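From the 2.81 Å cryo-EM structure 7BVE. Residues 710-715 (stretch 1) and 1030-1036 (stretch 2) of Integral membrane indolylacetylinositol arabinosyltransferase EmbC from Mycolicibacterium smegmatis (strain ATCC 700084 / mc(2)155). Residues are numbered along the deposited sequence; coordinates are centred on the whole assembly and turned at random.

Stretch 1, residues 710-715: NQYPAW
Stretch 2 1030-1036: KDDWYRD

Where do the two stretches come closest along their backbones? Neither is a regular helix or strand, and the contact is small, burying 229 Å² in total. The register is set by Ala714 and Asp1031, whose CA atoms lie 4.8 Å apart. Lys1030, with phi/psi of -47/-24 and all four chi angles in t, leads into this point without taking part.

How does Asp1031 meet the other chain segment? At phi/psi -146/2 its CA-to-CB bond points toward stretch 1, with chi1 at -103°, between wells. Asp1031 CB lies 4.0 Å from Ala714 CA, and Asp1031 OD2 is 3.7 Å from Pro713 CB. These are packing contacts. Ala714 (-78/173) is buried; its small methyl packs against Asp1032 CB, and the backbones lie close here, while exposed Pro713 (-69/-25, C-gamma exo) meets Asp1031 from the side of its ring that carries CB.

What does Asp1032 contribute? Its phi/psi is -124/68 and chi1 is t (170°); the CA-to-CB bond of Asp1032 points toward stretch 1, and Asp1032 CB packs 3.7 Å from Ala714 CB. Its carboxylate turns back to Arg1035 in a salt bridge within stretch 2, Asp1032 OD2 to Arg1035 NE at 2.5 Å, very short and less certain because OD2 is crowded in the model.

How does the chain bring Arg1035 back to the contact? A type I beta turn runs from Asp1032 through Trp1033 (-58/-30, chi1 m) and Tyr1034 (-97/31, chi1 m) to Arg1035, with a weak hydrogen bond from Arg1035 N to Asp1032 O at 3.3 Å. Both aromatic side chains stay out of reach. Arg1035 (-115/140; chi1 t, chi2 t, chi3 m, chi4 -84°) extends its guanidinium to the side-chain end of buried Gln711 (-105/70; chi1 m, chi2 t), which is long enough to reach it. Asp1036 continues at -88/97, beyond the contact.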

# COMPACT_ATOMS: atom_id res chain seq x y z
N ASN A 710 -10.39 -0.86 -33.21
CA ASN A 710 -11.05 -2.12 -32.86
C ASN A 710 -12.55 -1.96 -32.70
O ASN A 710 -13.33 -2.81 -33.14
CB ASN A 710 -10.45 -2.71 -31.59
CG ASN A 710 -9.08 -3.27 -31.79
OD1 ASN A 710 -8.15 -2.93 -31.06
ND2 ASN A 710 -8.93 -4.10 -32.80
N GLN A 711 -12.99 -0.85 -32.11
CA GLN A 711 -14.45 -0.65 -31.99
C GLN A 711 -14.88 0.39 -33.03
O GLN A 711 -15.23 1.51 -32.60
CB GLN A 711 -14.81 -0.18 -30.58
CG GLN A 711 -14.89 -1.32 -29.56
CD GLN A 711 -15.18 -0.82 -28.17
OE1 GLN A 711 -15.36 0.38 -27.95
NE2 GLN A 711 -15.23 -1.73 -27.22
N TYR A 712 -14.87 0.06 -34.33
CA TYR A 712 -15.27 1.14 -35.24
C TYR A 712 -16.78 1.40 -35.23
O TYR A 712 -17.14 2.57 -35.02
CB TYR A 712 -14.78 0.98 -36.68
CG TYR A 712 -15.42 2.05 -37.53
CD1 TYR A 712 -15.11 3.39 -37.34
CD2 TYR A 712 -16.37 1.74 -38.50
CE1 TYR A 712 -15.72 4.37 -38.08
CE2 TYR A 712 -16.98 2.71 -39.23
CZ TYR A 712 -16.65 4.02 -39.03
OH TYR A 712 -17.26 4.98 -39.80
N PRO A 713 -17.69 0.44 -35.46
CA PRO A 713 -19.11 0.83 -35.44
C PRO A 713 -19.58 1.20 -34.04
O PRO A 713 -20.51 2.00 -33.90
CB PRO A 713 -19.83 -0.41 -35.98
CG PRO A 713 -18.82 -1.16 -36.69
CD PRO A 713 -17.59 -0.97 -35.89
N ALA A 714 -18.93 0.68 -33.01
CA ALA A 714 -19.22 1.08 -31.64
C ALA A 714 -18.59 2.44 -31.36
O ALA A 714 -17.84 2.99 -32.17
CB ALA A 714 -18.74 0.01 -30.68
N TRP A 715 -18.88 3.00 -30.20
CA TRP A 715 -18.41 4.31 -29.82
C TRP A 715 -17.00 4.20 -29.27
O TRP A 715 -16.67 3.26 -28.55
CB TRP A 715 -19.31 4.91 -28.74
CG TRP A 715 -19.01 6.32 -28.37
CD1 TRP A 715 -19.41 7.44 -29.02
CD2 TRP A 715 -18.18 6.77 -27.30
NE1 TRP A 715 -18.93 8.55 -28.40
CE2 TRP A 715 -18.16 8.17 -27.34
CE3 TRP A 715 -17.45 6.12 -26.30
CZ2 TRP A 715 -17.45 8.92 -26.43
CZ3 TRP A 715 -16.76 6.87 -25.40
CH2 TRP A 715 -16.76 8.26 -25.46
N LYS A 1030 -24.94 1.15 -28.18
CA LYS A 1030 -25.40 0.90 -29.55
C LYS A 1030 -24.73 -0.16 -30.40
O LYS A 1030 -25.39 -0.45 -31.31
CB LYS A 1030 -25.60 2.15 -30.37
CG LYS A 1030 -26.49 1.96 -31.56
CD LYS A 1030 -26.19 2.87 -32.65
CE LYS A 1030 -27.06 2.50 -33.82
NZ LYS A 1030 -26.84 3.41 -34.96
N ASP A 1031 -23.50 -0.62 -30.26
CA ASP A 1031 -23.12 -1.73 -31.18
C ASP A 1031 -22.18 -2.69 -30.52
O ASP A 1031 -21.77 -3.57 -31.15
CB ASP A 1031 -22.38 -1.26 -32.41
CG ASP A 1031 -23.30 -1.25 -33.58
OD1 ASP A 1031 -24.18 -2.07 -33.57
OD2 ASP A 1031 -23.16 -0.39 -34.43
N ASP A 1032 -21.88 -2.45 -29.27
CA ASP A 1032 -20.96 -3.23 -28.45
C ASP A 1032 -21.82 -3.63 -27.29
O ASP A 1032 -21.56 -3.25 -26.23
CB ASP A 1032 -19.87 -2.28 -27.99
CG ASP A 1032 -18.99 -2.91 -26.95
OD1 ASP A 1032 -18.80 -4.11 -27.05
OD2 ASP A 1032 -18.51 -2.19 -26.07
N TRP A 1033 -22.79 -4.47 -27.58
CA TRP A 1033 -23.92 -4.82 -26.72
C TRP A 1033 -23.56 -5.41 -25.36
O TRP A 1033 -24.31 -5.23 -24.40
CB TRP A 1033 -24.83 -5.83 -27.43
CG TRP A 1033 -25.39 -5.44 -28.74
CD1 TRP A 1033 -25.08 -5.98 -29.94
CD2 TRP A 1033 -26.34 -4.40 -29.01
NE1 TRP A 1033 -25.81 -5.38 -30.94
CE2 TRP A 1033 -26.58 -4.40 -30.38
CE3 TRP A 1033 -27.03 -3.49 -28.20
CZ2 TRP A 1033 -27.47 -3.52 -30.97
CZ3 TRP A 1033 -27.92 -2.63 -28.79
CH2 TRP A 1033 -28.12 -2.63 -30.16
N TYR A 1034 -22.43 -6.12 -25.26
CA TYR A 1034 -22.04 -6.78 -24.03
C TYR A 1034 -21.06 -5.97 -23.20
O TYR A 1034 -20.24 -6.56 -22.50
CB TYR A 1034 -21.44 -8.15 -24.33
CG TYR A 1034 -22.37 -9.07 -25.07
CD1 TYR A 1034 -23.45 -9.64 -24.44
CD2 TYR A 1034 -22.15 -9.38 -26.40
CE1 TYR A 1034 -24.30 -10.48 -25.12
CE2 TYR A 1034 -22.99 -10.21 -27.09
CZ TYR A 1034 -24.06 -10.76 -26.44
OH TYR A 1034 -24.90 -11.60 -27.13
N ARG A 1035 -21.12 -4.65 -23.27
CA ARG A 1035 -20.22 -3.79 -22.51
C ARG A 1035 -21.00 -2.99 -21.48
O ARG A 1035 -22.11 -2.52 -21.75
CB ARG A 1035 -19.45 -2.85 -23.44
CG ARG A 1035 -18.39 -2.04 -22.73
CD ARG A 1035 -17.56 -1.21 -23.65
NE ARG A 1035 -16.64 -2.01 -24.45
CZ ARG A 1035 -15.45 -2.41 -24.02
NH1 ARG A 1035 -14.67 -3.12 -24.82
NH2 ARG A 1035 -15.04 -2.10 -22.80
N ASP A 1036 -20.42 -2.86 -20.29
CA ASP A 1036 -20.97 -2.07 -19.19
C ASP A 1036 -20.45 -0.64 -19.34
O ASP A 1036 -19.35 -0.32 -18.92
CB ASP A 1036 -20.56 -2.66 -17.85
CG ASP A 1036 -21.35 -2.11 -16.69
OD1 ASP A 1036 -22.26 -1.29 -16.92
OD2 ASP A 1036 -21.05 -2.50 -15.55